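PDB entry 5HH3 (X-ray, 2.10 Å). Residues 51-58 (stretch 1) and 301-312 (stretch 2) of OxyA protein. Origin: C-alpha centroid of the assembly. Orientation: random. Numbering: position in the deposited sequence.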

# COMPACT_ATOMS: atom_id res chain seq x y z
N GLY B 51 -7.60 10.56 15.07
CA GLY B 51 -7.61 9.66 13.93
C GLY B 51 -8.14 10.31 12.67
O GLY B 51 -9.13 11.07 12.69
N ARG B 52 -7.46 10.03 11.57
CA ARG B 52 -7.82 10.61 10.29
C ARG B 52 -8.86 9.78 9.58
O ARG B 52 -8.97 8.58 9.82
CB ARG B 52 -6.58 10.73 9.42
CG ARG B 52 -5.47 11.56 10.06
CD ARG B 52 -4.15 11.30 9.34
NE ARG B 52 -3.53 10.07 9.81
CZ ARG B 52 -2.43 9.52 9.27
NH1 ARG B 52 -1.80 10.10 8.24
NH2 ARG B 52 -1.95 8.38 9.77
N THR B 53 -9.57 10.42 8.67
CA THR B 53 -10.56 9.79 7.84
C THR B 53 -10.14 9.87 6.38
O THR B 53 -9.66 10.91 5.90
CB THR B 53 -11.92 10.48 8.01
OG1 THR B 53 -12.35 10.32 9.36
CG2 THR B 53 -12.97 9.93 7.04
N ALA B 54 -10.35 8.76 5.69
CA ALA B 54 -10.17 8.71 4.26
C ALA B 54 -11.56 8.75 3.62
O ALA B 54 -12.44 7.93 3.94
CB ALA B 54 -9.43 7.45 3.87
N TRP B 55 -11.76 9.76 2.78
CA TRP B 55 -13.02 10.04 2.15
C TRP B 55 -12.95 9.75 0.64
O TRP B 55 -11.88 9.85 0.02
CB TRP B 55 -13.36 11.52 2.27
CG TRP B 55 -13.45 12.11 3.63
CD1 TRP B 55 -12.45 12.73 4.32
CD2 TRP B 55 -14.64 12.23 4.43
NE1 TRP B 55 -12.93 13.19 5.53
CE2 TRP B 55 -14.28 12.93 5.60
CE3 TRP B 55 -15.97 11.83 4.26
CZ2 TRP B 55 -15.19 13.23 6.61
CZ3 TRP B 55 -16.92 12.16 5.30
CH2 TRP B 55 -16.51 12.83 6.44
N LEU B 56 -14.11 9.43 0.08
CA LEU B 56 -14.29 9.28 -1.36
C LEU B 56 -15.28 10.32 -1.81
O LEU B 56 -16.40 10.33 -1.31
CB LEU B 56 -14.84 7.89 -1.68
CG LEU B 56 -15.10 7.55 -3.15
CD1 LEU B 56 -13.78 7.34 -3.88
CD2 LEU B 56 -15.95 6.29 -3.25
N ALA B 57 -14.89 11.18 -2.75
CA ALA B 57 -15.78 12.18 -3.36
C ALA B 57 -16.30 11.61 -4.66
O ALA B 57 -15.50 11.22 -5.51
CB ALA B 57 -15.04 13.49 -3.63
N THR B 58 -17.63 11.55 -4.80
CA THR B 58 -18.30 11.04 -5.98
C THR B 58 -19.15 12.09 -6.72
O THR B 58 -19.45 11.89 -7.90
CB THR B 58 -19.23 9.84 -5.64
OG1 THR B 58 -20.19 10.23 -4.66
CG2 THR B 58 -18.45 8.66 -5.10
N ASP B 301 -22.31 17.76 3.21
CA ASP B 301 -22.82 18.01 4.53
C ASP B 301 -21.84 17.33 5.52
O ASP B 301 -22.27 16.63 6.45
CB ASP B 301 -24.22 17.40 4.59
CG ASP B 301 -24.90 17.59 5.92
OD1 ASP B 301 -24.73 18.67 6.52
OD2 ASP B 301 -25.58 16.63 6.35
N HIS B 302 -20.54 17.52 5.29
CA HIS B 302 -19.48 16.89 6.06
C HIS B 302 -18.36 17.85 6.35
O HIS B 302 -18.12 18.78 5.59
CB HIS B 302 -18.89 15.69 5.29
CG HIS B 302 -19.72 14.46 5.37
ND1 HIS B 302 -19.94 13.78 6.55
CD2 HIS B 302 -20.40 13.78 4.41
CE1 HIS B 302 -20.71 12.73 6.32
NE2 HIS B 302 -21.00 12.71 5.03
N LEU B 303 -17.64 17.61 7.43
CA LEU B 303 -16.45 18.39 7.77
C LEU B 303 -15.19 17.53 7.57
O LEU B 303 -14.91 16.62 8.35
CB LEU B 303 -16.53 18.88 9.22
CG LEU B 303 -15.40 19.80 9.71
CD1 LEU B 303 -15.23 21.00 8.80
CD2 LEU B 303 -15.72 20.23 11.13
N ILE B 304 -14.45 17.84 6.51
CA ILE B 304 -13.13 17.24 6.28
C ILE B 304 -12.12 17.93 7.17
O ILE B 304 -11.91 19.13 7.04
CB ILE B 304 -12.72 17.36 4.81
CG1 ILE B 304 -13.73 16.62 3.92
CG2 ILE B 304 -11.30 16.81 4.58
CD1 ILE B 304 -13.70 17.07 2.48
N LYS B 305 -11.52 17.20 8.11
CA LYS B 305 -10.51 17.78 9.00
C LYS B 305 -9.15 17.79 8.36
O LYS B 305 -8.81 16.88 7.62
CB LYS B 305 -10.43 17.03 10.30
CG LYS B 305 -11.66 17.18 11.20
CD LYS B 305 -11.81 18.60 11.77
CE LYS B 305 -10.73 18.93 12.79
NZ LYS B 305 -11.05 20.23 13.43
N ALA B 306 -8.33 18.78 8.71
CA ALA B 306 -6.95 18.79 8.22
C ALA B 306 -6.30 17.45 8.58
O ALA B 306 -6.44 16.98 9.71
CB ALA B 306 -6.18 19.97 8.81
N GLY B 307 -5.64 16.81 7.61
CA GLY B 307 -5.01 15.49 7.79
C GLY B 307 -5.84 14.36 7.24
O GLY B 307 -5.31 13.31 6.92
N ASP B 308 -7.16 14.55 7.12
CA ASP B 308 -7.99 13.64 6.35
C ASP B 308 -7.58 13.61 4.87
O ASP B 308 -6.94 14.55 4.34
CB ASP B 308 -9.46 14.05 6.40
CG ASP B 308 -10.11 13.84 7.75
OD1 ASP B 308 -9.50 13.26 8.69
OD2 ASP B 308 -11.30 14.19 7.83
N THR B 309 -7.88 12.51 4.20
CA THR B 309 -7.61 12.42 2.78
C THR B 309 -8.89 12.32 2.00
O THR B 309 -9.90 11.85 2.50
CB THR B 309 -6.70 11.22 2.42
OG1 THR B 309 -7.40 10.00 2.66
CG2 THR B 309 -5.45 11.24 3.26
N VAL B 310 -8.83 12.75 0.74
CA VAL B 310 -9.96 12.63 -0.18
C VAL B 310 -9.49 12.06 -1.53
O VAL B 310 -8.56 12.60 -2.14
CB VAL B 310 -10.61 13.99 -0.45
CG1 VAL B 310 -11.75 13.85 -1.47
CG2 VAL B 310 -11.08 14.63 0.86
N THR B 311 -10.15 11.00 -1.98
CA THR B 311 -9.91 10.41 -3.29
C THR B 311 -11.13 10.73 -4.12
O THR B 311 -12.27 10.53 -3.65
CB THR B 311 -9.76 8.89 -3.14
OG1 THR B 311 -8.67 8.61 -2.25
CG2 THR B 311 -9.54 8.21 -4.50
N CYS B 312 -10.92 11.26 -5.33
CA CYS B 312 -12.03 11.65 -6.19
C CYS B 312 -12.33 10.56 -7.23
O CYS B 312 -11.41 10.12 -7.93
CB CYS B 312 -11.75 12.97 -6.88
SG CYS B 312 -11.50 14.35 -5.75
O HOH W 1 -2.74 12.27 6.48
O HOH W 2 -9.19 9.23 0.63

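Two strands nearly 250 residues apart in sequence, 53-57 and 309-312 of OxyA protein, lie side by side in parallel, their axes 4.6 Å apart at closest approach and with their N-to-C directions 26° apart. The register pairs Ala54 with Thr309, Trp55 with Val310, Leu56 with Thr311 and Ala57 with Cys312. Trp55 uses both its backbone N and its O in the rungs, Ala57 only its N: Thr309 N donates to Thr53 O (2.9 Å), Trp55 N to Thr309 O (2.8 Å), Thr311 N to Trp55 O (2.9 Å) and Ala57 N to Thr311 O (2.8 Å). Between these rungs the alpha carbons come close to the same carbonyls, with Val310 CA 3.4 Å from Trp55 O and Leu56 CA 3.3 Å from Thr311 O.

The ladder does not stop where the second strand begins. One residue earlier, the side chain of Asp308 stands in for a backbone acceptor: Thr53 N donates to Asp308 OD1 (2.8 Å). The other carboxylate oxygen, OD2 of Asp308, receives the indole NE1 of Trp55 at 3.0 Å, close to the plane of the ring, and also Lys305 N at 3.0 Å. That last bond ties the carboxylate to the start of the type II turn 305-308, which is closed by Asp308 N donating to Lys305 O (2.9 Å). A single carboxylate thus joins the turn, the start of strand 53-57 and the indole.

Trp55 is the great bump of the contact, with 158 Å² covered by the other stretch. Its ring fits a hollow bounded by His302, Leu303, Ile304, Asp308 and Val310. Ile304 forms one wall: its CG1 lies over a face of the indole, 4.1 Å from the centroid of the five-membered ring and only 18° off the normal, so this methylene sits almost directly above the pi surface. Near the far end of the indole, Trp55 CH2 approaches His302 ND1 at 3.6 Å; the two ring planes meet obliquely, at 55°. At the root of the side chain, Trp55 CB rests 4.1 Å from Val310 CG2. The other methyl of Val310, CG1, reaches Ala57 CB at 4.0 Å, so the valine spans the space between Trp55 and Ala57 on their shared face of the sheet. Ala57 CB also lies 4.2 Å from Cys312 SG.

The face bearing Ala54, Leu56, Thr309 and Thr311 is more polar. Ala54 CB lies 3.5 Å from Thr309 OG1, and water 2 bridges the strands here, donating to Trp55 O (2.8 Å) and hydrogen-bonded to Thr309 OG1 (2.8 Å) and Thr311 OG1 (3.0 Å).

At the turn, Arg52 CD packs 3.4 Å from Gly307 O, and water 1 links Arg52 NH1 (2.9 Å) to Gly307 O (2.8 Å). Gly307 has phi/psi of 100/-24, where a CB would jam against the preceding carbonyl oxygen; it would also sit 3.8 Å from Arg52 CG.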